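Beta-fructofuranosidase (Arabidopsis thaliana, PDB 2OXB) hydrolyses terminal beta-D-fructofuranoside residues of sucrose and 1-kestose, and more weakly of neokestose and levan, as a cell-wall invertase of glycosyl hydrolase family 32. Local coordinates at residues A[206-211]-A[223-228]; A[210-215]-A[315-320]; A[371-376]-A[407-412]; A[401-406]-A[516-521]. The protein carries 1 engineered substitution. All blocks are in the same frame, centred on the assembly; numbering follows the deposited sequence.

Contact 1: A[206-211]-A[223-228]; sequences VTRFGS and NEILKH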
loop_
_atom_site.group_PDB
_atom_site.type_symbol
_atom_site.label_atom_id
_atom_site.label_comp_id
_atom_site.label_asym_id
_atom_site.label_seq_id
_atom_site.Cartn_x
_atom_site.Cartn_y
_atom_site.Cartn_z
ATOM N N VAL A 206 -3.832 -0.489 17.087
ATOM C CA VAL A 206 -3.531 0.931 16.917
ATOM C C VAL A 206 -4.150 1.694 18.097
ATOM O O VAL A 206 -5.305 1.481 18.464
ATOM C CB VAL A 206 -4.074 1.501 15.565
ATOM C CG1 VAL A 206 -3.305 0.903 14.398
ATOM C CG2 VAL A 206 -5.549 1.203 15.413
ATOM N N THR A 207 -3.362 2.561 18.713
ATOM C CA THR A 207 -3.844 3.345 19.833
ATOM C C THR A 207 -4.874 4.300 19.220
ATOM O O THR A 207 -4.725 4.676 18.060
ATOM C CB THR A 207 -2.648 4.095 20.483
ATOM O OG1 THR A 207 -3.027 4.607 21.763
ATOM C CG2 THR A 207 -2.183 5.226 19.596
ATOM N N ARG A 208 -5.922 4.666 19.962
ATOM C CA ARG A 208 -6.955 5.569 19.427
ATOM C C ARG A 208 -6.435 6.972 19.139
ATOM O O ARG A 208 -6.465 7.445 18.000
ATOM C CB ARG A 208 -8.156 5.704 20.379
ATOM C CG ARG A 208 -9.100 4.509 20.458
ATOM C CD ARG A 208 -10.549 4.977 20.672
ATOM N NE ARG A 208 -11.099 5.547 19.437
ATOM C CZ ARG A 208 -12.236 6.231 19.355
ATOM N NH1 ARG A 208 -12.971 6.446 20.443
ATOM N NH2 ARG A 208 -12.634 6.706 18.179
ATOM N N PHE A 209 -5.973 7.644 20.183
ATOM C CA PHE A 209 -5.454 8.992 20.044
ATOM C C PHE A 209 -3.948 9.012 20.274
ATOM O O PHE A 209 -3.480 9.246 21.388
ATOM C CB PHE A 209 -6.156 9.916 21.036
ATOM C CG PHE A 209 -7.663 9.835 20.971
ATOM C CD1 PHE A 209 -8.401 9.409 22.078
ATOM C CD2 PHE A 209 -8.344 10.166 19.795
ATOM C CE1 PHE A 209 -9.785 9.311 22.016
ATOM C CE2 PHE A 209 -9.729 10.070 19.727
ATOM C CZ PHE A 209 -10.453 9.641 20.841
ATOM N N GLY A 210 -3.210 8.754 19.193
ATOM C CA GLY A 210 -1.757 8.741 19.217
ATOM C C GLY A 210 -1.237 8.593 17.796
ATOM O O GLY A 210 -1.808 7.839 17.011
ATOM N N SER A 211 -0.164 9.299 17.450
ATOM C CA SER A 211 0.378 9.216 16.091
ATOM C C SER A 211 1.302 8.021 15.895
ATOM O O SER A 211 1.252 7.346 14.864
ATOM C CB SER A 211 1.133 10.500 15.738
ATOM O OG SER A 211 1.597 10.455 14.398
ATOM N N ASN A 223 -4.676 2.282 30.865
ATOM C CA ASN A 223 -4.312 3.664 30.588
ATOM C C ASN A 223 -4.460 3.969 29.091
ATOM O O ASN A 223 -5.154 4.917 28.719
ATOM C CB ASN A 223 -2.878 3.933 31.066
ATOM C CG ASN A 223 -2.056 2.658 31.202
ATOM O OD1 ASN A 223 -2.125 1.951 32.219
ATOM N ND2 ASN A 223 -1.280 2.350 30.166
ATOM N N GLU A 224 -3.820 3.161 28.241
ATOM C CA GLU A 224 -3.889 3.340 26.784
ATOM C C GLU A 224 -5.149 2.682 26.215
ATOM O O GLU A 224 -5.647 1.700 26.765
ATOM C CB GLU A 224 -2.624 2.758 26.108
ATOM C CG GLU A 224 -2.674 2.654 24.573
ATOM C CD GLU A 224 -1.292 2.479 23.914
ATOM O OE1 GLU A 224 -0.511 1.593 24.327
ATOM O OE2 GLU A 224 -0.992 3.232 22.962
ATOM N N ILE A 225 -5.676 3.239 25.129
ATOM C CA ILE A 225 -6.872 2.691 24.493
ATOM C C ILE A 225 -6.491 2.151 23.117
ATOM O O ILE A 225 -6.126 2.910 22.223
ATOM C CB ILE A 225 -7.971 3.774 24.336
ATOM C CG1 ILE A 225 -8.305 4.392 25.705
ATOM C CG2 ILE A 225 -9.220 3.165 23.716
ATOM C CD1 ILE A 225 -8.929 3.419 26.708
ATOM N N LEU A 226 -6.564 0.831 22.965
ATOM C CA LEU A 226 -6.218 0.172 21.711
ATOM C C LEU A 226 -7.419 -0.220 20.851
ATOM O O LEU A 226 -8.542 -0.382 21.339
ATOM C CB LEU A 226 -5.393 -1.088 21.993
ATOM C CG LEU A 226 -3.947 -0.910 22.446
ATOM C CD1 LEU A 226 -3.346 -2.268 22.815
ATOM C CD2 LEU A 226 -3.145 -0.251 21.321
ATOM N N LYS A 227 -7.157 -0.383 19.558
ATOM C CA LYS A 227 -8.175 -0.785 18.590
ATOM C C LYS A 227 -7.468 -1.802 17.708
ATOM O O LYS A 227 -6.262 -2.003 17.846
ATOM C CB LYS A 227 -8.619 0.421 17.749
ATOM C CG LYS A 227 -10.043 0.334 17.203
ATOM C CD LYS A 227 -11.085 0.455 18.312
ATOM C CE LYS A 227 -11.246 1.898 18.796
ATOM N NZ LYS A 227 -11.774 2.817 17.739
ATOM N N HIS A 228 -8.201 -2.452 16.813
ATOM C CA HIS A 228 -7.577 -3.416 15.923
ATOM C C HIS A 228 -7.961 -3.260 14.470
ATOM O O HIS A 228 -9.082 -2.866 14.143
ATOM C CB HIS A 228 -7.827 -4.847 16.405
ATOM C CG HIS A 228 -6.938 -5.239 17.541
ATOM N ND1 HIS A 228 -7.033 -4.657 18.788
ATOM C CD2 HIS A 228 -5.860 -6.055 17.590
ATOM C CE1 HIS A 228 -6.048 -5.092 19.550
ATOM N NE2 HIS A 228 -5.321 -5.940 18.848
#
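R208 and I225 run abreast, with CG of R208 3.5 Å from CG2 of I225. The arginine chain bends at chi2 and chi3 and turns against K227. CE of K227 packs 3.7 Å from CD of R208. The ring of F209 reaches over one face of the R208 guanidinium, with its CZ above the centre of the group.

The backbones form the end of an antiparallel ladder between strands 201-207 and 226-234, which lie in one sheet of the N-terminal beta-propeller. V206 and K227 are a hydrogen-bonded pair. V206 N donates to K227 O at 3.0 Å, and K227 N to V206 O at 2.8 Å. Past the strand end, R208 N still reaches I225 O, at 2.9 Å. T207 and L226 are a non-hydrogen-bonded pair, and CD2 of L226 rests against the T207 backbone.

NE of R208 and NZ of K227 are 3.3 Å apart, and both are donors. Two like charges so close would probably disfavour each other, though at this resolution the exact spacing is uncertain. The side-chain hydrogen bond of the contact comes from T207 instead. Its OG1 is anti to the backbone N (chi1 -166°). It donates to OE2 of E224 at 2.7 Å, using the anti lone pair of OE2, on the side away from the other oxygen. A neutral hydroxyl thus serves the carboxylate.

Contact 2: A[210-215]-A[315-320]; sequences GSNGVE and PRKIWL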
loop_
_atom_site.group_PDB
_atom_site.type_symbol
_atom_site.label_atom_id
_atom_site.label_comp_id
_atom_site.label_asym_id
_atom_site.label_seq_id
_atom_site.Cartn_x
_atom_site.Cartn_y
_atom_site.Cartn_z
ATOM N N GLY A 210 -3.210 8.754 19.193
ATOM C CA GLY A 210 -1.757 8.741 19.217
ATOM C C GLY A 210 -1.237 8.593 17.796
ATOM O O GLY A 210 -1.808 7.839 17.011
ATOM N N SER A 211 -0.164 9.299 17.450
ATOM C CA SER A 211 0.378 9.216 16.091
ATOM C C SER A 211 1.302 8.021 15.895
ATOM O O SER A 211 1.252 7.346 14.864
ATOM C CB SER A 211 1.133 10.500 15.738
ATOM O OG SER A 211 1.597 10.455 14.398
ATOM N N ASN A 212 2.147 7.776 16.892
ATOM C CA ASN A 212 3.092 6.675 16.848
ATOM C C ASN A 212 2.379 5.341 17.012
ATOM O O ASN A 212 1.507 5.187 17.866
ATOM C CB ASN A 212 4.157 6.873 17.928
ATOM C CG ASN A 212 5.020 8.121 17.675
ATOM O OD1 ASN A 212 6.047 8.336 18.333
ATOM N ND2 ASN A 212 4.599 8.945 16.713
ATOM N N GLY A 213 2.751 4.382 16.171
ATOM C CA GLY A 213 2.133 3.071 16.209
ATOM C C GLY A 213 2.314 2.301 17.504
ATOM O O GLY A 213 3.100 2.692 18.365
ATOM N N VAL A 214 1.583 1.191 17.626
ATOM C CA VAL A 214 1.621 0.327 18.811
ATOM C C VAL A 214 2.296 -1.011 18.505
ATOM O O VAL A 214 2.363 -1.420 17.351
ATOM C CB VAL A 214 0.198 0.042 19.322
ATOM C CG1 VAL A 214 0.266 -0.680 20.657
ATOM C CG2 VAL A 214 -0.592 1.346 19.433
ATOM N N GLU A 215 2.790 -1.698 19.533
ATOM C CA GLU A 215 3.458 -2.981 19.313
ATOM C C GLU A 215 2.461 -4.023 18.786
ATOM O O GLU A 215 1.276 -3.735 18.663
ATOM C CB GLU A 215 4.127 -3.459 20.610
ATOM C CG GLU A 215 5.150 -4.583 20.405
ATOM C CD GLU A 215 5.888 -4.970 21.682
ATOM O OE1 GLU A 215 6.555 -6.038 21.703
ATOM O OE2 GLU A 215 5.805 -4.200 22.666
ATOM N N PRO A 315 7.505 3.242 1.664
ATOM C CA PRO A 315 6.974 2.803 2.952
ATOM C C PRO A 315 6.089 3.903 3.514
ATOM O O PRO A 315 6.500 5.042 3.584
ATOM C CB PRO A 315 8.238 2.572 3.775
ATOM C CG PRO A 315 9.219 2.087 2.733
ATOM C CD PRO A 315 8.970 3.074 1.610
ATOM N N ARG A 316 4.859 3.570 3.876
ATOM C CA ARG A 316 3.954 4.570 4.425
ATOM C C ARG A 316 3.870 4.402 5.930
ATOM O O ARG A 316 4.230 3.360 6.477
ATOM C CB ARG A 316 2.535 4.434 3.815
ATOM C CG ARG A 316 2.345 4.936 2.353
ATOM C CD ARG A 316 1.480 3.963 1.535
ATOM N NE ARG A 316 0.945 4.451 0.243
ATOM C CZ ARG A 316 1.654 5.021 -0.736
ATOM N NH1 ARG A 316 2.967 5.220 -0.604
ATOM N NH2 ARG A 316 1.048 5.359 -1.870
ATOM N N LYS A 317 3.414 5.455 6.593
ATOM C CA LYS A 317 3.212 5.418 8.029
ATOM C C LYS A 317 1.705 5.489 8.194
ATOM O O LYS A 317 1.080 6.423 7.705
ATOM C CB LYS A 317 3.864 6.623 8.711
ATOM C CG LYS A 317 3.705 6.645 10.233
ATOM C CD LYS A 317 4.037 8.014 10.860
ATOM C CE LYS A 317 3.784 7.988 12.387
ATOM N NZ LYS A 317 3.944 9.289 13.114
ATOM N N ILE A 318 1.111 4.501 8.852
ATOM C CA ILE A 318 -0.335 4.507 9.053
ATOM C C ILE A 318 -0.722 4.652 10.529
ATOM O O ILE A 318 0.117 4.530 11.428
ATOM C CB ILE A 318 -0.995 3.226 8.471
ATOM C CG1 ILE A 318 -0.302 1.958 8.980
ATOM C CG2 ILE A 318 -0.913 3.260 6.984
ATOM C CD1 ILE A 318 -0.926 1.375 10.224
ATOM N N TRP A 319 -1.999 4.928 10.771
ATOM C CA TRP A 319 -2.515 5.080 12.123
ATOM C C TRP A 319 -3.930 5.617 12.089
ATOM O O TRP A 319 -4.312 6.357 11.189
ATOM C CB TRP A 319 -1.627 6.019 12.932
ATOM C CG TRP A 319 -1.748 7.458 12.546
ATOM C CD1 TRP A 319 -2.546 8.391 13.119
ATOM C CD2 TRP A 319 -1.025 8.128 11.508
ATOM N NE1 TRP A 319 -2.365 9.607 12.509
ATOM C CE2 TRP A 319 -1.435 9.474 11.516
ATOM C CE3 TRP A 319 -0.074 7.717 10.573
ATOM C CZ2 TRP A 319 -0.926 10.418 10.628
ATOM C CZ3 TRP A 319 0.432 8.653 9.687
ATOM C CH2 TRP A 319 0.005 9.992 9.723
ATOM N N LEU A 320 -4.693 5.258 13.104
ATOM C CA LEU A 320 -6.079 5.652 13.214
ATOM C C LEU A 320 -6.355 7.158 13.216
ATOM O O LEU A 320 -5.667 7.921 13.887
ATOM C CB LEU A 320 -6.663 5.021 14.478
ATOM C CG LEU A 320 -7.914 4.178 14.253
ATOM C CD1 LEU A 320 -8.876 5.009 13.444
ATOM C CD2 LEU A 320 -7.566 2.874 13.508
#
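K317 is extended along its whole length, and OG of S211 is anti to its backbone N (chi1 -177°). NZ of K317 donates a hydrogen bond to OG of S211 at 2.9 Å. Just behind the ammonium group, CE of K317 lies 3.6 Å from the backbone O of S211. ND2 of N212 comes to 3.7 Å from NZ of K317, a plain contact.

W319 offers S211 a flat surface. CA of S211 lies over one face of the indole. OG of S211 stands 4.3 Å above the plane of the W319 ring, over its centre. The backbone O of S211 is 3.7 Å from CB of W319, and O of G210 is 4.0 Å from CD1 of W319. S211 therefore packs on the aromatic face while its hydroxyl is held by the lysine. A methionine in place of K317 would probably leave OG of S211 without this donor and the loop less firmly tied to the strand.

The contact joins two sheets of the propeller. Loop 210-215 follows strand 201-207. Strand 316-320 lies between strands 287-291 and 327-331, with backbone bonds from K317 to W330 and from W319 to I328. I318 and L320 pack on F204 and V206 of strand 201-207.

Contact 3: A[371-376]-A[407-412]; sequences VLFKVR and GPFGLM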
loop_
_atom_site.group_PDB
_atom_site.type_symbol
_atom_site.label_atom_id
_atom_site.label_comp_id
_atom_site.label_asym_id
_atom_site.label_seq_id
_atom_site.Cartn_x
_atom_site.Cartn_y
_atom_site.Cartn_z
ATOM N N VAL A 371 0.233 20.757 -2.857
ATOM C CA VAL A 371 -0.605 21.949 -3.020
ATOM C C VAL A 371 -1.604 22.102 -1.876
ATOM O O VAL A 371 -1.933 21.141 -1.175
ATOM C CB VAL A 371 -1.433 21.885 -4.343
ATOM C CG1 VAL A 371 -1.917 23.268 -4.735
ATOM C CG2 VAL A 371 -0.609 21.259 -5.453
ATOM N N LEU A 372 -2.090 23.322 -1.697
ATOM C CA LEU A 372 -3.077 23.611 -0.670
ATOM C C LEU A 372 -4.118 24.492 -1.351
ATOM O O LEU A 372 -3.955 25.706 -1.437
ATOM C CB LEU A 372 -2.421 24.336 0.511
ATOM C CG LEU A 372 -2.388 23.603 1.869
ATOM C CD1 LEU A 372 -1.567 22.325 1.778
ATOM C CD2 LEU A 372 -1.802 24.532 2.935
ATOM N N PHE A 373 -5.174 23.865 -1.858
ATOM C CA PHE A 373 -6.228 24.588 -2.554
ATOM C C PHE A 373 -7.210 25.242 -1.590
ATOM O O PHE A 373 -7.535 24.683 -0.539
ATOM C CB PHE A 373 -6.999 23.650 -3.485
ATOM C CG PHE A 373 -6.184 23.104 -4.626
ATOM C CD1 PHE A 373 -5.823 23.912 -5.693
ATOM C CD2 PHE A 373 -5.823 21.756 -4.655
ATOM C CE1 PHE A 373 -5.119 23.382 -6.778
ATOM C CE2 PHE A 373 -5.123 21.217 -5.728
ATOM C CZ PHE A 373 -4.772 22.028 -6.789
ATOM N N LYS A 374 -7.681 26.430 -1.961
ATOM C CA LYS A 374 -8.633 27.193 -1.160
ATOM C C LYS A 374 -9.881 27.408 -1.991
ATOM O O LYS A 374 -9.811 27.908 -3.108
ATOM C CB LYS A 374 -8.024 28.541 -0.762
ATOM C CG LYS A 374 -9.023 29.600 -0.305
ATOM C CD LYS A 374 -8.317 30.939 -0.014
ATOM C CE LYS A 374 -9.308 32.107 0.136
ATOM N NZ LYS A 374 -10.055 32.397 -1.135
ATOM N N VAL A 375 -11.022 27.014 -1.442
ATOM C CA VAL A 375 -12.287 27.154 -2.143
ATOM C C VAL A 375 -13.186 28.182 -1.464
ATOM O O VAL A 375 -13.571 28.016 -0.303
ATOM C CB VAL A 375 -13.044 25.801 -2.198
ATOM C CG1 VAL A 375 -14.441 25.995 -2.778
ATOM C CG2 VAL A 375 -12.266 24.808 -3.021
ATOM N N ARG A 376 -13.520 29.250 -2.185
ATOM C CA ARG A 376 -14.399 30.264 -1.621
ATOM C C ARG A 376 -15.833 29.963 -2.036
ATOM O O ARG A 376 -16.083 29.389 -3.097
ATOM C CB ARG A 376 -13.989 31.669 -2.073
ATOM C CG ARG A 376 -14.003 31.921 -3.567
ATOM C CD ARG A 376 -13.936 33.419 -3.819
ATOM N NE ARG A 376 -13.874 33.740 -5.237
ATOM C CZ ARG A 376 -12.922 33.303 -6.053
ATOM N NH1 ARG A 376 -11.953 32.525 -5.583
ATOM N NH2 ARG A 376 -12.942 33.636 -7.337
ATOM N N GLY A 407 -14.894 22.131 -9.296
ATOM C CA GLY A 407 -14.094 21.063 -9.858
ATOM C C GLY A 407 -14.327 20.986 -11.348
ATOM O O GLY A 407 -15.296 21.554 -11.848
ATOM N N PRO A 408 -13.472 20.249 -12.076
ATOM C CA PRO A 408 -12.320 19.518 -11.526
ATOM C C PRO A 408 -11.025 20.345 -11.407
ATOM O O PRO A 408 -10.688 21.120 -12.308
ATOM C CB PRO A 408 -12.179 18.361 -12.500
ATOM C CG PRO A 408 -12.477 19.048 -13.821
ATOM C CD PRO A 408 -13.663 19.937 -13.507
ATOM N N PHE A 409 -10.304 20.166 -10.298
ATOM C CA PHE A 409 -9.065 20.900 -10.066
ATOM C C PHE A 409 -8.032 20.175 -9.207
ATOM O O PHE A 409 -8.282 19.844 -8.053
ATOM C CB PHE A 409 -9.369 22.281 -9.461
ATOM C CG PHE A 409 -9.863 22.258 -8.021
ATOM C CD1 PHE A 409 -8.973 22.168 -6.956
ATOM C CD2 PHE A 409 -11.221 22.419 -7.733
ATOM C CE1 PHE A 409 -9.430 22.249 -5.637
ATOM C CE2 PHE A 409 -11.674 22.501 -6.416
ATOM C CZ PHE A 409 -10.783 22.418 -5.364
ATOM N N GLY A 410 -6.855 19.940 -9.780
ATOM C CA GLY A 410 -5.797 19.256 -9.057
ATOM C C GLY A 410 -4.464 19.417 -9.763
ATOM O O GLY A 410 -4.064 20.529 -10.106
ATOM N N LEU A 411 -3.784 18.307 -10.013
ATOM C CA LEU A 411 -2.480 18.353 -10.663
ATOM C C LEU A 411 -2.377 17.578 -11.958
ATOM O O LEU A 411 -3.139 16.649 -12.203
ATOM C CB LEU A 411 -1.408 17.810 -9.715
ATOM C CG LEU A 411 -1.082 18.604 -8.454
ATOM C CD1 LEU A 411 -0.153 17.790 -7.549
ATOM C CD2 LEU A 411 -0.435 19.926 -8.869
ATOM N N MET A 412 -1.425 17.984 -12.789
ATOM C CA MET A 412 -1.129 17.285 -14.035
ATOM C C MET A 412 0.374 17.024 -13.968
ATOM O O MET A 412 1.191 17.955 -14.007
ATOM C CB MET A 412 -1.460 18.132 -15.260
ATOM C CG MET A 412 -2.893 18.606 -15.311
ATOM S SD MET A 412 -3.435 18.960 -16.997
ATOM C CE MET A 412 -3.223 20.693 -17.062
#
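F409 pushes the edge of its ring into the flat face of F373, a T-shaped stack. The centroids of the F373 and F409 rings are 5.0 Å apart and the planes stand at 72°. CD1 of F409 sits over the centre of the F373 face, and CE1 of F409 comes to 3.5 Å from CG of F373. The opposite face of F373 is filled by its own strand: CG1 of V371 stands 3.7 Å above the ring plane, over the centre. The F373 ring is thus a plate held between an aromatic edge and a methyl group.

The rim of this plate rests on the backbone of G410, with CZ of F373 3.7 Å from O of G410. Two smaller bumps flank the stack. CG2 of V375 meets CZ of F409 at 3.7 Å. CG2 of V371 meets CD2 of L411 at 3.7 Å, where V371 and L411 pass each other running opposite ways. An alanine at F373 would probably open a gap between the edge of F409 and CG1 of V371, leaving the F409 ring freer to turn.

Strands 371-374 and 407-412 belong to the two facing sheets of the C-terminal beta-sandwich. Their axes are 9.2 Å apart and run at 165°. L473 packs on both phenylalanines, and V521 on F409 and V375. No hydrogen bond crosses between the strands. The sheets are held here by apolar packing, with O of G410 near the plane of the F373 ring, where the ring hydrogens probably attract it weakly.

Contact 4: A[401-406]-A[516-521]; sequences SVKSGL and YGYQSV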
loop_
_atom_site.group_PDB
_atom_site.type_symbol
_atom_site.label_atom_id
_atom_site.label_comp_id
_atom_site.label_asym_id
_atom_site.label_seq_id
_atom_site.Cartn_x
_atom_site.Cartn_y
_atom_site.Cartn_z
ATOM N N SER A 401 -12.378 16.782 -18.753
ATOM C CA SER A 401 -13.034 17.858 -19.494
ATOM C C SER A 401 -14.500 18.111 -19.172
ATOM O O SER A 401 -15.133 18.942 -19.820
ATOM C CB SER A 401 -12.892 17.622 -20.997
ATOM O OG SER A 401 -11.575 17.909 -21.434
ATOM N N VAL A 402 -15.044 17.394 -18.191
ATOM C CA VAL A 402 -16.433 17.598 -17.795
ATOM C C VAL A 402 -16.452 18.510 -16.585
ATOM O O VAL A 402 -16.010 18.122 -15.503
ATOM C CB VAL A 402 -17.146 16.273 -17.439
ATOM C CG1 VAL A 402 -18.571 16.564 -16.969
ATOM C CG2 VAL A 402 -17.180 15.344 -18.651
ATOM N N LYS A 403 -16.971 19.720 -16.787
ATOM C CA LYS A 403 -17.050 20.756 -15.752
ATOM C C LYS A 403 -17.975 20.482 -14.568
ATOM O O LYS A 403 -18.911 19.694 -14.654
ATOM C CB LYS A 403 -17.468 22.099 -16.372
ATOM C CG LYS A 403 -16.443 22.762 -17.292
ATOM C CD LYS A 403 -16.847 24.203 -17.632
ATOM C CE LYS A 403 -15.868 24.853 -18.605
ATOM N NZ LYS A 403 -16.293 26.234 -18.971
ATOM N N SER A 404 -17.687 21.164 -13.464
ATOM C CA SER A 404 -18.455 21.078 -12.226
ATOM C C SER A 404 -18.394 22.457 -11.565
ATOM O O SER A 404 -17.551 23.292 -11.916
ATOM C CB SER A 404 -17.852 20.052 -11.256
ATOM O OG SER A 404 -17.773 18.765 -11.829
ATOM N N GLY A 405 -19.290 22.694 -10.612
ATOM C CA GLY A 405 -19.281 23.960 -9.905
ATOM C C GLY A 405 -17.925 24.081 -9.232
ATOM O O GLY A 405 -17.164 24.997 -9.516
ATOM N N LEU A 406 -17.617 23.147 -8.343
ATOM C CA LEU A 406 -16.342 23.160 -7.657
ATOM C C LEU A 406 -15.529 21.961 -8.145
ATOM O O LEU A 406 -15.495 20.900 -7.515
ATOM C CB LEU A 406 -16.541 23.124 -6.127
ATOM C CG LEU A 406 -17.293 24.286 -5.446
ATOM C CD1 LEU A 406 -17.108 24.232 -3.921
ATOM C CD2 LEU A 406 -16.776 25.623 -5.983
ATOM N N TYR A 516 -10.166 23.230 -14.569
ATOM C CA TYR A 516 -10.971 23.403 -15.765
ATOM C C TYR A 516 -12.454 23.500 -15.422
ATOM O O TYR A 516 -13.308 23.469 -16.314
ATOM C CB TYR A 516 -10.728 22.233 -16.724
ATOM C CG TYR A 516 -9.411 22.301 -17.469
ATOM C CD1 TYR A 516 -8.713 21.138 -17.800
ATOM C CD2 TYR A 516 -8.861 23.524 -17.839
ATOM C CE1 TYR A 516 -7.489 21.195 -18.475
ATOM C CE2 TYR A 516 -7.646 23.594 -18.513
ATOM C CZ TYR A 516 -6.961 22.431 -18.827
ATOM O OH TYR A 516 -5.741 22.509 -19.461
ATOM N N GLY A 517 -12.756 23.631 -14.130
ATOM C CA GLY A 517 -14.138 23.718 -13.690
ATOM C C GLY A 517 -14.759 25.095 -13.856
ATOM O O GLY A 517 -14.124 26.030 -14.350
ATOM N N TYR A 518 -16.019 25.222 -13.452
ATOM C CA TYR A 518 -16.706 26.502 -13.552
ATOM C C TYR A 518 -16.043 27.512 -12.609
ATOM O O TYR A 518 -15.087 28.199 -12.991
ATOM C CB TYR A 518 -18.190 26.338 -13.207
ATOM C CG TYR A 518 -19.076 25.942 -14.374
ATOM C CD1 TYR A 518 -19.220 26.790 -15.480
ATOM C CD2 TYR A 518 -19.811 24.739 -14.353
ATOM C CE1 TYR A 518 -20.077 26.460 -16.539
ATOM C CE2 TYR A 518 -20.676 24.397 -15.411
ATOM C CZ TYR A 518 -20.804 25.268 -16.499
ATOM O OH TYR A 518 -21.669 24.981 -17.535
ATOM N N GLN A 519 -16.546 27.593 -11.379
ATOM C CA GLN A 519 -16.000 28.509 -10.386
ATOM C C GLN A 519 -14.485 28.377 -10.325
ATOM O O GLN A 519 -13.939 27.279 -10.448
ATOM C CB GLN A 519 -16.578 28.220 -8.997
ATOM C CG GLN A 519 -18.082 28.396 -8.852
ATOM C CD GLN A 519 -18.571 29.775 -9.268
ATOM O OE1 GLN A 519 -19.082 29.949 -10.370
ATOM N NE2 GLN A 519 -18.423 30.760 -8.386
ATOM N N SER A 520 -13.823 29.511 -10.135
ATOM C CA SER A 520 -12.367 29.586 -10.033
ATOM C C SER A 520 -11.905 29.379 -8.581
ATOM O O SER A 520 -12.458 29.972 -7.653
ATOM C CB SER A 520 -11.894 30.963 -10.518
ATOM O OG SER A 520 -12.252 31.197 -11.874
ATOM N N VAL A 521 -10.894 28.541 -8.383
ATOM C CA VAL A 521 -10.371 28.298 -7.038
ATOM C C VAL A 521 -9.009 28.963 -6.886
ATOM O O VAL A 521 -8.400 29.345 -7.882
ATOM C CB VAL A 521 -10.222 26.792 -6.748
ATOM C CG1 VAL A 521 -11.598 26.156 -6.586
ATOM C CG2 VAL A 521 -9.462 26.122 -7.881
#
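K403 lays its aliphatic chain across the ring of Y518, where two loops meet at one end of the C-terminal beta-sandwich. Loop 401-406 leads into strand 406-415. Loop 516-521 joins strands 510-515 and 521-530.

CG of K403 is anti to its carbonyl carbon (chi1 -69°), and the chain is extended beyond it. The lysine and tyrosine side chains cross at about a right angle. CD of K403 stands 4.0 Å from the centroid of the Y518 ring, 9° off the ring normal, so this is a CH-pi contact over the face. CG of K403 also touches the backbone O of Y516 at 3.4 Å. The other approach to the Y518 ring is at its edge, where O of S404 lies near the ring plane, 3.6 Å from CD2 of Y518.

That same carbonyl ties the backbones together. Y518 N donates to O of S404 at 2.9 Å, nearly along the C=O axis. Q519 N makes a second, weak hydrogen bond to O of G405 at 3.3 Å.

Q519 begins toward the other loop and then leaves it. Its chain bends at chi2 (-55°), and the amide turns off from the other loop. The aliphatic start of this side chain does the packing, against O of G405 and against L406. L406 also touches V375, and V521 touches F409, so both loops run on into the sandwich interior. O of G517 is hydrogen-bonded to OG of S353. CD2 of L406 rests 4.0 Å from CB of Q519.

The four contacts form two pairs. Contacts 1 and 2 share G210 and S211 in the propeller, with centres 10 Å apart. They also touch where CD2 of L226 meets CG1 of V214 at 3.5 Å. Contacts 3 and 4 lie in the beta-sandwich, again with centres 10 Å apart. There P408 O and Y516 N, 3.1 Å apart, probably form a hydrogen bond. The pairs do not meet: contacts 2 and 3 are about 14 Å apart at their nearest atoms. All four lie away from the active site around D19. One tie to the site is strand 226-234 of contact 1, which also pairs with strand 198-199, where the engineered Q199 lies.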